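Local structure of ATP-dependent Clp protease proteolytic subunit (Listeria monocytogenes, 4JCQ) at residues P52-I57 against K82-G87; K78-V83 against K102-S107; Y113-P118 against K174-V179. The protein probably cleaves misfolded and other proteins into small peptides as the serine-peptidase subunit of the ATP-dependent Clp protease. All blocks are in the same frame, centred on the assembly; numbering follows the deposited sequence.

Contact 1. Residues P52-I57 against K82-G87; sequences PITIFI and KVVGTG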
loop_
_atom_site.group_PDB
_atom_site.type_symbol
_atom_site.label_atom_id
_atom_site.label_comp_id
_atom_site.label_asym_id
_atom_site.label_seq_id
_atom_site.Cartn_x
_atom_site.Cartn_y
_atom_site.Cartn_z
ATOM N N PRO H 52 -27.003 22.451 -2.055
ATOM C CA PRO H 52 -27.123 21.373 -3.046
ATOM C C PRO H 52 -25.822 20.608 -3.301
ATOM O O PRO H 52 -24.729 21.149 -3.117
ATOM C CB PRO H 52 -27.554 22.112 -4.317
ATOM C CG PRO H 52 -28.254 23.330 -3.817
ATOM C CD PRO H 52 -27.491 23.737 -2.592
ATOM N N ILE H 53 -25.961 19.349 -3.712
ATOM C CA ILE H 53 -24.827 18.489 -4.047
ATOM C C ILE H 53 -24.944 18.063 -5.509
ATOM O O ILE H 53 -26.034 17.735 -5.980
ATOM C CB ILE H 53 -24.770 17.245 -3.126
ATOM C CG1 ILE H 53 -24.577 17.666 -1.664
ATOM C CG2 ILE H 53 -23.660 16.287 -3.556
ATOM C CD1 ILE H 53 -24.869 16.573 -0.656
ATOM N N THR H 54 -23.822 18.091 -6.226
ATOM C CA THR H 54 -23.780 17.642 -7.618
ATOM C C THR H 54 -23.058 16.301 -7.722
ATOM O O THR H 54 -21.949 16.145 -7.207
ATOM C CB THR H 54 -23.092 18.684 -8.527
ATOM O OG1 THR H 54 -23.706 19.964 -8.337
ATOM C CG2 THR H 54 -23.206 18.290 -10.003
ATOM N N ILE H 55 -23.696 15.336 -8.377
ATOM C CA ILE H 55 -23.094 14.025 -8.598
ATOM C C ILE H 55 -22.878 13.789 -10.093
ATOM O O ILE H 55 -23.826 13.844 -10.875
ATOM C CB ILE H 55 -23.949 12.878 -8.005
ATOM C CG1 ILE H 55 -24.180 13.088 -6.500
ATOM C CG2 ILE H 55 -23.288 11.532 -8.264
ATOM C CD1 ILE H 55 -25.027 12.017 -5.840
ATOM N N PHE H 56 -21.627 13.545 -10.477
ATOM C CA PHE H 56 -21.293 13.126 -11.839
ATOM C C PHE H 56 -21.235 11.602 -11.889
ATOM O O PHE H 56 -20.494 10.980 -11.122
ATOM C CB PHE H 56 -19.953 13.723 -12.290
ATOM C CG PHE H 56 -19.984 15.215 -12.497
ATOM C CD1 PHE H 56 -19.746 16.083 -11.438
ATOM C CD2 PHE H 56 -20.238 15.753 -13.754
ATOM C CE1 PHE H 56 -19.772 17.459 -11.625
ATOM C CE2 PHE H 56 -20.269 17.127 -13.949
ATOM C CZ PHE H 56 -20.033 17.983 -12.882
ATOM N N ILE H 57 -22.024 11.009 -12.783
ATOM C CA ILE H 57 -22.133 9.551 -12.875
ATOM C C ILE H 57 -21.648 9.034 -14.228
ATOM O O ILE H 57 -22.182 9.406 -15.279
ATOM C CB ILE H 57 -23.580 9.049 -12.630
ATOM C CG1 ILE H 57 -24.118 9.567 -11.294
ATOM C CG2 ILE H 57 -23.631 7.523 -12.667
ATOM C CD1 ILE H 57 -25.626 9.510 -11.160
ATOM N N LYS H 82 -28.314 17.087 -7.388
ATOM C CA LYS H 82 -28.335 17.184 -8.843
ATOM C C LYS H 82 -27.432 16.100 -9.421
ATOM O O LYS H 82 -26.344 15.851 -8.898
ATOM C CB LYS H 82 -27.848 18.559 -9.304
ATOM C CG LYS H 82 -28.775 19.714 -8.961
ATOM C CD LYS H 82 -28.159 21.041 -9.376
ATOM C CE LYS H 82 -29.157 22.184 -9.267
ATOM N NZ LYS H 82 -29.546 22.478 -7.859
ATOM N N VAL H 83 -27.883 15.456 -10.493
ATOM C CA VAL H 83 -27.071 14.438 -11.160
ATOM C C VAL H 83 -26.687 14.861 -12.577
ATOM O O VAL H 83 -27.486 15.464 -13.300
ATOM C CB VAL H 83 -27.736 13.037 -11.164
ATOM C CG1 VAL H 83 -27.824 12.477 -9.751
ATOM C CG2 VAL H 83 -29.111 13.073 -11.820
ATOM N N VAL H 84 -25.448 14.560 -12.950
ATOM C CA VAL H 84 -24.952 14.823 -14.295
ATOM C C VAL H 84 -24.402 13.527 -14.885
ATOM O O VAL H 84 -23.370 13.020 -14.441
ATOM C CB VAL H 84 -23.853 15.914 -14.313
ATOM C CG1 VAL H 84 -23.417 16.203 -15.743
ATOM C CG2 VAL H 84 -24.337 17.194 -13.646
ATOM N N GLY H 85 -25.104 12.988 -15.877
ATOM C CA GLY H 85 -24.656 11.789 -16.572
ATOM C C GLY H 85 -23.517 12.127 -17.512
ATOM O O GLY H 85 -23.544 13.165 -18.178
ATOM N N THR H 86 -22.510 11.260 -17.555
ATOM C CA THR H 86 -21.352 11.465 -18.425
ATOM C C THR H 86 -20.721 10.140 -18.869
ATOM O O THR H 86 -20.544 9.229 -18.063
ATOM C CB THR H 86 -20.299 12.400 -17.777
ATOM O OG1 THR H 86 -19.144 12.481 -18.620
ATOM C CG2 THR H 86 -19.888 11.918 -16.378
ATOM N N GLY H 87 -20.391 10.039 -20.156
ATOM C CA GLY H 87 -19.819 8.810 -20.716
ATOM C C GLY H 87 -20.888 7.761 -20.954
ATOM O O GLY H 87 -21.422 7.645 -22.059
#
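I53 to I57 and K82 to T86 run side by side as parallel strands, their axes 4.6 Å apart at closest and their directions 20° apart. Five backbone hydrogen bonds join them. K82 N donates to I53 O, V84 N to I55 O and T86 N to I57 O; in return I55 N bonds to K82 O, at 2.7 Å, and I57 N to V84 O. T54, F56, K82 and V84 share one face of the sheet. There V84 lies beside F56, both pointing the same way, with V84 CB 3.7 Å from F56 CD2 and CG2 over one face of the ring. CG2 of V84 also meets T54 CG2 at 4.0 Å, and K82 NZ lies 4.1 Å from P52 CB. On the other face I57 crosses V83 obliquely, I57 CD1 lying 4.0 Å from V83 CG1. T86 brings its methyl CG2 to 3.6 Å from I57 O, whereas its hydroxyl OG1 bonds to T69 of a second subunit. These strands and helix 64-76 form a beta-alpha-beta unit of the ClpP/crotonase fold. Strand 23-27 pairs with 53-59 on its far edge, helix 92-97 covers I57 and V83, and F56 packs on M73 of the second subunit.

Contact 2. Residues K78-V83 against K102-S107; sequences KPTVKV and KENRFS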
loop_
_atom_site.group_PDB
_atom_site.type_symbol
_atom_site.label_atom_id
_atom_site.label_comp_id
_atom_site.label_asym_id
_atom_site.label_seq_id
_atom_site.Cartn_x
_atom_site.Cartn_y
_atom_site.Cartn_z
ATOM N N LYS H 78 -30.743 15.489 3.494
ATOM C CA LYS H 78 -31.499 16.738 3.369
ATOM C C LYS H 78 -31.159 17.587 2.136
ATOM O O LYS H 78 -32.073 18.096 1.487
ATOM C CB LYS H 78 -31.415 17.572 4.655
ATOM C CG LYS H 78 -32.520 17.259 5.655
ATOM C CD LYS H 78 -32.421 18.107 6.917
ATOM C CE LYS H 78 -31.536 17.451 7.965
ATOM N NZ LYS H 78 -31.553 18.189 9.258
ATOM N N PRO H 79 -29.857 17.739 1.799
ATOM C CA PRO H 79 -29.518 18.545 0.619
ATOM C C PRO H 79 -30.140 18.025 -0.680
ATOM O O PRO H 79 -30.284 16.813 -0.862
ATOM C CB PRO H 79 -27.993 18.431 0.543
ATOM C CG PRO H 79 -27.567 18.154 1.941
ATOM C CD PRO H 79 -28.642 17.269 2.495
ATOM N N THR H 80 -30.510 18.952 -1.561
ATOM C CA THR H 80 -31.000 18.615 -2.894
ATOM C C THR H 80 -29.841 18.089 -3.739
ATOM O O THR H 80 -28.770 18.694 -3.782
ATOM C CB THR H 80 -31.644 19.838 -3.579
ATOM O OG1 THR H 80 -32.752 20.292 -2.794
ATOM C CG2 THR H 80 -32.139 19.492 -4.979
ATOM N N VAL H 81 -30.064 16.958 -4.400
ATOM C CA VAL H 81 -29.029 16.324 -5.206
ATOM C C VAL H 81 -29.295 16.514 -6.697
ATOM O O VAL H 81 -30.364 16.163 -7.199
ATOM C CB VAL H 81 -28.879 14.823 -4.865
ATOM C CG1 VAL H 81 -27.927 14.134 -5.835
ATOM C CG2 VAL H 81 -28.394 14.645 -3.431
ATOM N N LYS H 82 -28.314 17.087 -7.388
ATOM C CA LYS H 82 -28.335 17.184 -8.843
ATOM C C LYS H 82 -27.432 16.100 -9.421
ATOM O O LYS H 82 -26.344 15.851 -8.898
ATOM C CB LYS H 82 -27.848 18.559 -9.304
ATOM C CG LYS H 82 -28.775 19.714 -8.961
ATOM C CD LYS H 82 -28.159 21.041 -9.376
ATOM C CE LYS H 82 -29.157 22.184 -9.267
ATOM N NZ LYS H 82 -29.546 22.478 -7.859
ATOM N N VAL H 83 -27.883 15.456 -10.493
ATOM C CA VAL H 83 -27.071 14.438 -11.160
ATOM C C VAL H 83 -26.687 14.861 -12.577
ATOM O O VAL H 83 -27.486 15.464 -13.300
ATOM C CB VAL H 83 -27.736 13.037 -11.164
ATOM C CG1 VAL H 83 -27.824 12.477 -9.751
ATOM C CG2 VAL H 83 -29.111 13.073 -11.820
ATOM N N LYS H 102 -36.707 14.912 -11.308
ATOM C CA LYS H 102 -36.597 15.077 -12.760
ATOM C C LYS H 102 -35.898 16.369 -13.192
ATOM O O LYS H 102 -34.999 16.331 -14.029
ATOM C CB LYS H 102 -37.966 14.957 -13.439
ATOM C CG LYS H 102 -37.877 14.700 -14.936
ATOM C CD LYS H 102 -39.231 14.355 -15.532
ATOM C CE LYS H 102 -39.084 13.788 -16.937
ATOM N NZ LYS H 102 -38.509 14.773 -17.898
ATOM N N GLU H 103 -36.299 17.498 -12.611
ATOM C CA GLU H 103 -35.711 18.798 -12.967
ATOM C C GLU H 103 -34.244 18.970 -12.542
ATOM O O GLU H 103 -33.586 19.926 -12.951
ATOM C CB GLU H 103 -36.581 19.976 -12.487
ATOM C CG GLU H 103 -37.531 19.677 -11.333
ATOM C CD GLU H 103 -36.926 19.933 -9.965
ATOM O OE1 GLU H 103 -36.175 20.920 -9.810
ATOM O OE2 GLU H 103 -37.223 19.155 -9.032
ATOM N N ASN H 104 -33.739 18.027 -11.748
ATOM C CA ASN H 104 -32.341 18.028 -11.318
ATOM C C ASN H 104 -31.483 16.978 -12.035
ATOM O O ASN H 104 -30.368 16.679 -11.601
ATOM C CB ASN H 104 -32.251 17.844 -9.798
ATOM C CG ASN H 104 -32.914 18.972 -9.031
ATOM O OD1 ASN H 104 -32.798 20.142 -9.398
ATOM N ND2 ASN H 104 -33.612 18.627 -7.956
ATOM N N ARG H 105 -32.002 16.435 -13.135
ATOM C CA ARG H 105 -31.293 15.398 -13.890
ATOM C C ARG H 105 -30.717 15.942 -15.195
ATOM O O ARG H 105 -31.452 16.258 -16.137
ATOM C CB ARG H 105 -32.191 14.177 -14.136
ATOM C CG ARG H 105 -32.711 13.532 -12.857
ATOM C CD ARG H 105 -33.071 12.065 -13.043
ATOM N NE ARG H 105 -34.191 11.870 -13.960
ATOM C CZ ARG H 105 -35.456 11.679 -13.587
ATOM N NH1 ARG H 105 -35.787 11.653 -12.300
ATOM N NH2 ARG H 105 -36.393 11.509 -14.510
ATOM N N PHE H 106 -29.392 16.044 -15.230
ATOM C CA PHE H 106 -28.674 16.645 -16.349
ATOM C C PHE H 106 -27.803 15.623 -17.071
ATOM O O PHE H 106 -27.528 14.539 -16.546
ATOM C CB PHE H 106 -27.795 17.804 -15.858
ATOM C CG PHE H 106 -28.557 18.903 -15.167
ATOM C CD1 PHE H 106 -28.817 18.837 -13.800
ATOM C CD2 PHE H 106 -29.005 20.012 -15.880
ATOM C CE1 PHE H 106 -29.515 19.851 -13.161
ATOM C CE2 PHE H 106 -29.703 21.031 -15.244
ATOM C CZ PHE H 106 -29.957 20.949 -13.884
ATOM N N SER H 107 -27.371 15.975 -18.277
ATOM C CA SER H 107 -26.418 15.156 -19.011
ATOM C C SER H 107 -25.416 15.990 -19.791
ATOM O O SER H 107 -25.765 17.012 -20.388
ATOM C CB SER H 107 -27.138 14.212 -19.971
ATOM O OG SER H 107 -26.215 13.318 -20.573
HETATM O O HOH W 1 -33.174 16.099 -6.977
#
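V83 and the pair N104 and F106 are tied by two backbone hydrogen bonds, the parallel pattern in which one residue bonds to the two that flank its partner, here R105. V83 N donates to N104 O at 3.0 Å, and F106 N returns a bond to V83 O at 2.8 Å. The strand directions diverge by 29°, and the pairing begins only where the chain leaves the short 3-10 turn at K102 and E103.

A water extends the polar link beyond the strand pairing. It donates to V81 O and accepts from N104 ND2, the latter at 2.7 Å, so the amide of N104 reaches by way of the water a carbonyl that its ND2 does not bond directly.

The other side-chain contacts are van der Waals. T80 crosses N104 at about a right angle, its methyl CG2 3.4 Å from N104 ND2. CG of K82, anti to its carbonyl carbon (chi1 -68°), lies 4.0 Å from N104 CB. Farther out K82 runs beside F106, both side chains pointing the same way, with K82 CD 4.2 Å from F106 CE1. On the opposite face of the sheet V83 and R105 lie side by side, V83 CG2 touching R105 CG at 3.8 Å.

A polar atom also meets the F106 ring, which turns an edge to V83 O; that oxygen lies near the ring plane, 3.7 Å from F106 CD1.

Strand 81-86 thus has 53-59 on one edge and 105-108 on the other. R105 gives NE to I178 O and NH2 to A150 O, at the end of helix 133-151, and to G177 O just after helix 170-176, while Y97 of helix 92-97 packs against V83 and R105.

Contact 3. Residues Y113-P118 against K174-V179; sequences YMIHQP and KDYGIV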
loop_
_atom_site.group_PDB
_atom_site.type_symbol
_atom_site.label_atom_id
_atom_site.label_comp_id
_atom_site.label_asym_id
_atom_site.label_seq_id
_atom_site.Cartn_x
_atom_site.Cartn_y
_atom_site.Cartn_z
ATOM N N TYR H 113 -27.233 5.979 -22.587
ATOM C CA TYR H 113 -28.032 5.473 -21.470
ATOM C C TYR H 113 -28.657 4.126 -21.814
ATOM O O TYR H 113 -29.103 3.915 -22.943
ATOM C CB TYR H 113 -29.135 6.479 -21.111
ATOM C CG TYR H 113 -28.611 7.779 -20.534
ATOM C CD1 TYR H 113 -28.636 8.013 -19.161
ATOM C CD2 TYR H 113 -28.074 8.768 -21.361
ATOM C CE1 TYR H 113 -28.147 9.195 -18.626
ATOM C CE2 TYR H 113 -27.581 9.953 -20.836
ATOM C CZ TYR H 113 -27.618 10.157 -19.468
ATOM O OH TYR H 113 -27.127 11.326 -18.941
ATOM N N MET H 114 -28.690 3.219 -20.839
ATOM C CA MET H 114 -29.347 1.919 -21.013
ATOM C C MET H 114 -30.033 1.487 -19.723
ATOM O O MET H 114 -29.387 1.377 -18.685
ATOM C CB MET H 114 -28.345 0.854 -21.470
ATOM C CG MET H 114 -28.976 -0.509 -21.737
ATOM S SD MET H 114 -27.828 -1.719 -22.411
ATOM C CE MET H 114 -26.782 -2.052 -20.994
ATOM N N ILE H 115 -31.339 1.235 -19.788
ATOM C CA ILE H 115 -32.083 0.873 -18.577
ATOM C C ILE H 115 -32.154 -0.634 -18.309
ATOM O O ILE H 115 -32.737 -1.053 -17.308
ATOM C CB ILE H 115 -33.494 1.510 -18.513
ATOM C CG1 ILE H 115 -34.453 0.861 -19.517
ATOM C CG2 ILE H 115 -33.418 3.024 -18.683
ATOM C CD1 ILE H 115 -35.911 1.071 -19.164
ATOM N N HIS H 116 -31.554 -1.434 -19.191
ATOM C CA HIS H 116 -31.447 -2.883 -18.985
ATOM C C HIS H 116 -31.015 -3.203 -17.587
ATOM O O HIS H 116 -30.064 -2.610 -17.078
ATOM C CB HIS H 116 -30.451 -3.499 -19.961
ATOM C CG HIS H 116 -30.183 -4.967 -19.707
ATOM N ND1 HIS H 116 -29.088 -5.402 -19.055
ATOM C CD2 HIS H 116 -30.924 -6.102 -20.031
ATOM C CE1 HIS H 116 -29.119 -6.747 -18.973
ATOM N NE2 HIS H 116 -30.243 -7.174 -19.573
ATOM N N GLN H 117 -31.713 -4.139 -16.954
ATOM C CA GLN H 117 -31.346 -4.594 -15.620
ATOM C C GLN H 117 -31.015 -6.081 -15.665
ATOM O O GLN H 117 -31.766 -6.860 -16.252
ATOM C CB GLN H 117 -32.471 -4.322 -14.611
ATOM C CG GLN H 117 -32.934 -2.868 -14.529
ATOM C CD GLN H 117 -31.865 -1.907 -14.024
ATOM O OE1 GLN H 117 -31.047 -2.255 -13.176
ATOM N NE2 GLN H 117 -31.880 -0.682 -14.540
ATOM N N PRO H 118 -29.879 -6.480 -15.061
ATOM C CA PRO H 118 -29.507 -7.897 -15.007
ATOM C C PRO H 118 -30.522 -8.693 -14.192
ATOM O O PRO H 118 -30.946 -8.244 -13.126
ATOM C CB PRO H 118 -28.144 -7.880 -14.307
ATOM C CG PRO H 118 -28.108 -6.588 -13.558
ATOM C CD PRO H 118 -28.878 -5.622 -14.404
ATOM N N LYS H 174 -33.424 11.837 -23.189
ATOM C CA LYS H 174 -34.213 13.017 -22.851
ATOM C C LYS H 174 -35.687 12.796 -23.204
ATOM O O LYS H 174 -36.571 13.066 -22.390
ATOM C CB LYS H 174 -33.659 14.253 -23.568
ATOM C CG LYS H 174 -34.246 15.579 -23.109
ATOM C CD LYS H 174 -33.581 16.739 -23.833
ATOM C CE LYS H 174 -34.082 18.082 -23.332
ATOM N NZ LYS H 174 -35.483 18.366 -23.744
ATOM N N ASP H 175 -35.940 12.287 -24.409
ATOM C CA ASP H 175 -37.300 11.981 -24.864
ATOM C C ASP H 175 -37.960 10.887 -24.021
ATOM O O ASP H 175 -39.178 10.882 -23.843
ATOM C CB ASP H 175 -37.293 11.566 -26.340
ATOM C CG ASP H 175 -36.837 12.685 -27.269
ATOM O OD1 ASP H 175 -36.402 12.374 -28.396
ATOM O OD2 ASP H 175 -36.911 13.872 -26.881
ATOM N N TYR H 176 -37.140 9.971 -23.506
ATOM C CA TYR H 176 -37.605 8.857 -22.681
ATOM C C TYR H 176 -38.037 9.310 -21.284
ATOM O O TYR H 176 -38.826 8.632 -20.625
ATOM C CB TYR H 176 -36.498 7.806 -22.568
ATOM C CG TYR H 176 -36.975 6.411 -22.232
ATOM C CD1 TYR H 176 -37.384 5.534 -23.237
ATOM C CD2 TYR H 176 -36.999 5.962 -20.914
ATOM C CE1 TYR H 176 -37.816 4.250 -22.934
ATOM C CE2 TYR H 176 -37.424 4.681 -20.601
ATOM C CZ TYR H 176 -37.831 3.830 -21.614
ATOM O OH TYR H 176 -38.253 2.560 -21.307
ATOM N N GLY H 177 -37.517 10.451 -20.840
ATOM C CA GLY H 177 -37.817 10.980 -19.510
ATOM C C GLY H 177 -36.740 10.701 -18.475
ATOM O O GLY H 177 -36.941 10.942 -17.282
ATOM N N ILE H 178 -35.597 10.190 -18.928
ATOM C CA ILE H 178 -34.450 9.938 -18.049
ATOM C C ILE H 178 -33.698 11.246 -17.803
ATOM O O ILE H 178 -33.531 11.672 -16.657
ATOM C CB ILE H 178 -33.494 8.874 -18.642
ATOM C CG1 ILE H 178 -34.220 7.535 -18.816
ATOM C CG2 ILE H 178 -32.260 8.698 -17.763
ATOM C CD1 ILE H 178 -33.544 6.595 -19.798
ATOM N N VAL H 179 -33.259 11.877 -18.889
ATOM C CA VAL H 179 -32.545 13.151 -18.833
ATOM C C VAL H 179 -33.540 14.297 -18.999
ATOM O O VAL H 179 -34.407 14.245 -19.871
ATOM C CB VAL H 179 -31.469 13.234 -19.940
ATOM C CG1 VAL H 179 -30.779 14.593 -19.937
ATOM C CG2 VAL H 179 -30.448 12.116 -19.778
#
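Y113 offers one face of its ring to a methyl of V179: CG2 sits 3.9 Å from the ring centroid and 30° off the normal, a CH-pi contact. The methyl lies toward the hydroxyl end, 3.5 Å from Y113 CZ, and the two side chains cross at about a right angle. V179 CG2 stands anti to its own carbonyl carbon (chi1 177° for CG1), which turns this branch to the tyrosine. Farther back on the ring, Y113 CD1 meets I178 CG2 at 3.9 Å as the two side chains slide past each other in opposite directions.

I178 uses its other end on I115. Its CD1 touches I115 CG2 at 3.7 Å, so the two branches of this one side chain span Y113 and I115. The CD1 of I115 meets Y176 tip to tip, 3.5 Å from the phenol oxygen OH. At the C-terminal end of helix 170-176, G177 is the first residue to leave helical angles, with positive phi in a Schellman motif that swings the chain from the helix into I178 and V179.

No hydrogen bond crosses between the segments. Y113 OH bonds to S107 and Y176 OH to D161 of helix 155-162, yet both hydroxyls still touch methyls of the other segment, so the contact itself is van der Waals. The chemistry is therefore hydrophobic packing at I115, the residue just before H116, which is predicted to be catalytic; the I115 side chain is about 7 Å from that of S91, the predicted nucleophile.

In the fold
All three contacts lie within a single ClpP fold; contacts 1 and 2 overlap along the chain, and contact 3 comes after both. Contacts 1 and 2, centres 7 Å apart, share K82 and V83 and use opposite edges of strand 81-86, so together they join 53-59, 81-86 and 105-108 in the parallel sheet. Contact 3 lies about 15 Å from contact 1 and 16 Å from contact 2, centre to centre, where strand 111-114 meets the end of helix 170-176. Probable hydrogen bonds S107 OG to Y113 OH and R105 NE to I178 O link strand 105-108 to the segments of contact 3, one of which holds the predicted catalytic H116.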